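Long-range contacts in Bd0816 (Bdellovibrio bacteriovorus HD100, PDB 5CER), which is probably a serine-type D-Ala-D-Ala carboxypeptidase of the peptidase S13 family, acting on peptidoglycan peptides: residues 159-164 and 390-395; 300-305 and 384-389. The protein carries 2 engineered substitutions. All coordinates share one frame; numbering follows the deposited sequence.

Interaction 1 of 2, residues 159-164 and 390-395; sequences ERATKA and LPFDQN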
# COMPACT_ATOMS: atom_id res chain seq x y z
N GLU A 159 -11.35 -0.97 18.85
CA GLU A 159 -10.05 -0.85 19.55
C GLU A 159 -9.25 0.34 18.94
O GLU A 159 -8.81 1.26 19.63
CB GLU A 159 -9.30 -2.30 19.58
CG GLU A 159 -9.92 -3.40 20.58
CD GLU A 159 -9.15 -3.68 21.92
OE1 GLU A 159 -8.20 -2.98 22.29
OE2 GLU A 159 -9.51 -4.63 22.65
N ARG A 160 -9.19 0.37 17.61
CA ARG A 160 -8.64 1.51 16.86
C ARG A 160 -9.37 2.84 17.05
O ARG A 160 -8.76 3.87 17.31
CB ARG A 160 -8.61 1.19 15.36
CG ARG A 160 -7.43 0.35 14.93
CD ARG A 160 -7.67 -0.33 13.59
NE ARG A 160 -7.43 0.64 12.52
CZ ARG A 160 -8.06 0.69 11.34
NH1 ARG A 160 -8.99 -0.20 10.99
NH2 ARG A 160 -7.73 1.67 10.49
N ALA A 161 -10.69 2.82 16.95
CA ALA A 161 -11.51 4.01 17.24
C ALA A 161 -11.22 4.58 18.61
O ALA A 161 -11.12 5.82 18.77
CB ALA A 161 -12.99 3.69 17.08
N THR A 162 -11.14 3.69 19.59
CA THR A 162 -10.81 4.07 20.97
C THR A 162 -9.43 4.69 21.08
O THR A 162 -9.27 5.70 21.78
CB THR A 162 -10.98 2.87 21.93
OG1 THR A 162 -12.36 2.47 21.92
CG2 THR A 162 -10.61 3.23 23.38
N LYS A 163 -8.43 4.14 20.40
CA LYS A 163 -7.15 4.85 20.34
C LYS A 163 -7.29 6.22 19.72
O LYS A 163 -6.65 7.16 20.16
CB LYS A 163 -6.08 4.12 19.59
CG LYS A 163 -4.67 4.58 19.91
CD LYS A 163 -3.62 4.06 18.94
CE LYS A 163 -2.25 4.50 19.30
NZ LYS A 163 -1.56 3.37 19.95
N ALA A 164 -8.11 6.31 18.67
CA ALA A 164 -8.39 7.60 18.02
C ALA A 164 -9.39 8.52 18.78
O ALA A 164 -9.81 9.55 18.24
CB ALA A 164 -8.88 7.36 16.62
N LEU A 390 -8.29 6.25 10.01
CA LEU A 390 -9.66 5.72 10.00
C LEU A 390 -10.54 6.52 9.04
O LEU A 390 -10.28 7.69 8.82
CB LEU A 390 -10.25 5.77 11.40
CG LEU A 390 -9.50 4.89 12.42
CD1 LEU A 390 -9.66 5.32 13.89
CD2 LEU A 390 -10.05 3.49 12.23
N PRO A 391 -11.58 5.89 8.52
CA PRO A 391 -12.48 6.59 7.64
C PRO A 391 -13.48 7.50 8.34
O PRO A 391 -14.33 8.11 7.67
CB PRO A 391 -13.19 5.45 6.91
CG PRO A 391 -13.20 4.33 7.88
CD PRO A 391 -11.97 4.48 8.70
N PHE A 392 -13.39 7.62 9.67
CA PHE A 392 -14.24 8.55 10.47
C PHE A 392 -13.37 9.09 11.58
O PHE A 392 -12.36 8.48 11.90
CB PHE A 392 -15.48 7.81 11.04
CG PHE A 392 -15.16 6.53 11.77
CD1 PHE A 392 -14.74 6.54 13.08
CD2 PHE A 392 -15.23 5.30 11.12
CE1 PHE A 392 -14.39 5.37 13.74
CE2 PHE A 392 -14.90 4.11 11.78
CZ PHE A 392 -14.49 4.16 13.11
N ASP A 393 -13.76 10.22 12.14
CA ASP A 393 -13.07 10.81 13.27
C ASP A 393 -14.09 11.46 14.23
O ASP A 393 -15.29 11.16 14.15
CB ASP A 393 -12.02 11.81 12.76
CG ASP A 393 -12.64 13.07 12.16
OD1 ASP A 393 -13.92 13.20 12.12
OD2 ASP A 393 -11.85 13.93 11.67
N GLN A 394 -13.64 12.35 15.10
CA GLN A 394 -14.53 12.94 16.15
C GLN A 394 -15.61 13.90 15.62
O GLN A 394 -16.52 14.19 16.35
CB GLN A 394 -13.71 13.62 17.26
CG GLN A 394 -12.79 12.64 17.98
CD GLN A 394 -12.00 13.25 19.12
OE1 GLN A 394 -11.11 14.07 18.91
NE2 GLN A 394 -12.34 12.88 20.35
N ASN A 395 -15.54 14.31 14.36
CA ASN A 395 -16.57 15.08 13.72
C ASN A 395 -17.40 14.23 12.77
O ASN A 395 -18.17 14.75 11.98
CB ASN A 395 -15.96 16.25 12.96
CG ASN A 395 -15.49 17.36 13.88
OD1 ASN A 395 -16.29 18.06 14.44
ND2 ASN A 395 -14.18 17.52 14.03
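Leu390 reaches to the last turn of helix 151-163 and to Ala164 just after it, dividing its two methyl groups between Arg160 and Ala164. The contact is essentially apolar. CD1 of Leu390 packs on the methyl of Ala164, CB to CD1 3.5 Å, and comes to 4.0 Å from the CA of Ala161. The small alanines suit this side of the helix end, since their short side chains let the branched leucine come close to the backbone. Phe392 meets the CB of Ala161 with CE1 at 4.0 Å; the methyl lies at the rim of the ring, close to its plane. Phe86, on helix 81-93, stacks with this ring.

The second kind of contact is alkyl against a flat cation. CD2 of Leu390 sits over one face of the Arg160 guanidinium, displaced toward its rim, with NH2 3.4 Å from CD2. The arginine chain bends at chi3 (80°), which turns NE back from an extended course.

Polar groups act mostly within or beyond the loop, not across the contact. Asp393 OD1 accepts from Asn395 N at 3.0 Å, forming an Asx turn, while its OD2 makes a salt bridge with Arg52. Gln394 brushes the helix end, its CG 4.3 Å from Ala164 O, and its NE2 bonds weakly to Lys165 O.

Leu157 of the same helix touches both Leu390 and Phe392, and Leu83 adds to the apolar cluster. The arrangement is a helix end seated on an irregular segment through a small hydrophobic core, here joining helices 151-163 and 81-93 to the approach to strand 399-400.

Interaction 2 of 2, residues 300-305 and 384-389; sequences KDSDST and YTEILA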
# COMPACT_ATOMS: atom_id res chain seq x y z
N LYS A 300 7.87 4.41 10.00
CA LYS A 300 6.95 4.93 11.00
C LYS A 300 5.47 4.65 10.76
O LYS A 300 4.72 4.49 11.73
CB LYS A 300 7.19 6.42 11.23
CG LYS A 300 8.49 6.71 11.99
CD LYS A 300 8.71 8.21 12.08
CE LYS A 300 10.14 8.60 12.39
NZ LYS A 300 10.39 8.40 13.84
N ASP A 301 5.05 4.51 9.50
CA ASP A 301 3.67 4.06 9.22
C ASP A 301 3.62 2.54 9.07
O ASP A 301 3.89 1.99 7.99
CB ASP A 301 3.13 4.74 7.98
CG ASP A 301 2.78 6.18 8.22
OD1 ASP A 301 2.15 6.46 9.27
OD2 ASP A 301 3.19 7.05 7.39
N SER A 302 3.32 1.86 10.18
CA SER A 302 3.30 0.40 10.25
C SER A 302 2.34 -0.21 9.34
O SER A 302 2.56 -1.32 8.89
CB SER A 302 2.88 -0.12 11.63
OG SER A 302 3.54 0.54 12.69
N ASP A 303 1.22 0.44 9.14
CA ASP A 303 0.19 -0.13 8.29
C ASP A 303 0.34 0.54 6.93
O ASP A 303 -0.49 1.33 6.50
CB ASP A 303 -1.20 0.11 8.92
CG ASP A 303 -2.33 -0.70 8.26
OD1 ASP A 303 -2.10 -1.39 7.26
OD2 ASP A 303 -3.46 -0.61 8.77
N SER A 304 1.44 0.22 6.26
CA SER A 304 1.75 0.83 4.94
C SER A 304 2.68 -0.09 4.18
O SER A 304 3.33 -0.96 4.79
CB SER A 304 2.40 2.21 5.08
OG SER A 304 3.81 2.13 5.30
N THR A 305 2.80 0.16 2.90
CA THR A 305 3.72 -0.62 2.10
C THR A 305 5.22 -0.31 2.31
O THR A 305 6.05 -0.98 1.69
CB THR A 305 3.47 -0.45 0.58
OG1 THR A 305 3.81 0.89 0.20
CG2 THR A 305 2.03 -0.81 0.19
N TYR A 384 7.51 13.43 12.93
CA TYR A 384 6.27 12.75 12.50
C TYR A 384 5.78 11.76 13.53
O TYR A 384 6.56 11.01 14.11
CB TYR A 384 6.46 12.00 11.15
CG TYR A 384 5.24 11.21 10.69
CD1 TYR A 384 4.11 11.86 10.16
CD2 TYR A 384 5.21 9.80 10.78
CE1 TYR A 384 3.00 11.15 9.75
CE2 TYR A 384 4.10 9.06 10.35
CZ TYR A 384 2.98 9.73 9.85
OH TYR A 384 1.88 9.02 9.47
N THR A 385 4.47 11.78 13.72
CA THR A 385 3.77 10.79 14.54
C THR A 385 2.74 10.04 13.70
O THR A 385 1.98 10.67 12.98
CB THR A 385 2.97 11.52 15.65
OG1 THR A 385 3.68 12.62 16.26
CG2 THR A 385 2.47 10.55 16.69
N GLU A 386 2.75 8.72 13.82
CA GLU A 386 1.99 7.85 12.99
C GLU A 386 0.54 8.29 13.01
O GLU A 386 -0.06 8.35 14.06
CB GLU A 386 2.16 6.40 13.45
CG GLU A 386 1.31 5.39 12.68
CD GLU A 386 1.70 3.95 12.95
OE1 GLU A 386 2.16 3.63 14.05
OE2 GLU A 386 1.61 3.13 12.02
N ILE A 387 0.01 8.61 11.84
CA ILE A 387 -1.42 8.89 11.67
C ILE A 387 -2.17 7.56 11.67
O ILE A 387 -1.82 6.65 10.95
CB ILE A 387 -1.69 9.64 10.35
CG1 ILE A 387 -1.05 11.03 10.38
CG2 ILE A 387 -3.19 9.72 10.06
CD1 ILE A 387 -0.75 11.61 9.00
N LEU A 388 -3.19 7.47 12.51
CA LEU A 388 -4.04 6.31 12.52
C LEU A 388 -5.18 6.70 11.56
O LEU A 388 -6.01 7.54 11.88
CB LEU A 388 -4.50 6.00 13.93
CG LEU A 388 -5.50 4.80 14.08
CD1 LEU A 388 -5.11 3.55 13.30
CD2 LEU A 388 -5.78 4.46 15.55
N ALA A 389 -5.17 6.11 10.36
CA ALA A 389 -6.00 6.58 9.27
C ALA A 389 -7.37 5.84 9.15
O ALA A 389 -7.60 4.97 8.33
CB ALA A 389 -5.23 6.49 7.97
O HOH W 1 -0.41 5.99 8.80
O HOH W 2 0.13 3.39 9.40
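A polar surface contact joins two loops, one (300-305) following strand 296-297 and the other (384-389) following helix 356-375, through two carboxylates that each take hydrogen bonds from the opposite segment. The Tyr384 hydroxyl donates to Asp301, OH to OD1 2.6 Å, at the syn lone pair of that oxygen; ring and carboxylate planes stand 82° apart. Tyr384 OH also accepts an almost straight bond from Ile387 N (3.0 Å, 173°) and bonds to Lys208 NZ. Tyrosine suits this place because its OH can donate and accept at the end of a rigid ring. Lys300 CB lies at the ring edge, 3.9 Å from Tyr384 CD2, while its NZ pairs with Glu381.

Glu386, with CG anti to the backbone N (chi1 176°) and an extended chain beyond it, reaches the other loop. Ser302 N meets Glu386 OE2 at 2.8 Å from above the carboxylate plane, and Ser302 OG adds a weak bond. One water links Asp301 OD1 to Ile387 O; another links Glu386 OE2 to Asp303 N.

Asp301 OD1 and Glu386 OE2 lie 4.4 Å apart and probably repel. Lys208, salt-bridged to Asp301 OD2, would partly offset this and probably helps keep Asp301 ionised.

The 384-395 chain runs continuously through both contacts: its first half supplies interaction 2 and its second half interaction 1, with centres about 14 Å apart. The two touch directly where Leu388 packs against helix 151-163, its CD2 3.5 Å from Arg160 O and 4.0 Å from Lys163 CD. Arg160, part of interaction 1, thus also touches interaction 2 through Leu388. The chemistry changes along the segment, from hydrogen bonds and waters at the 300-305 loop to buried apolar side chains at the helix end. Between them, the contacts tie helix 151-163 and the 300-305 loop, distant in sequence, to one connecting segment that leads from helix 356-375 to strand 399-400.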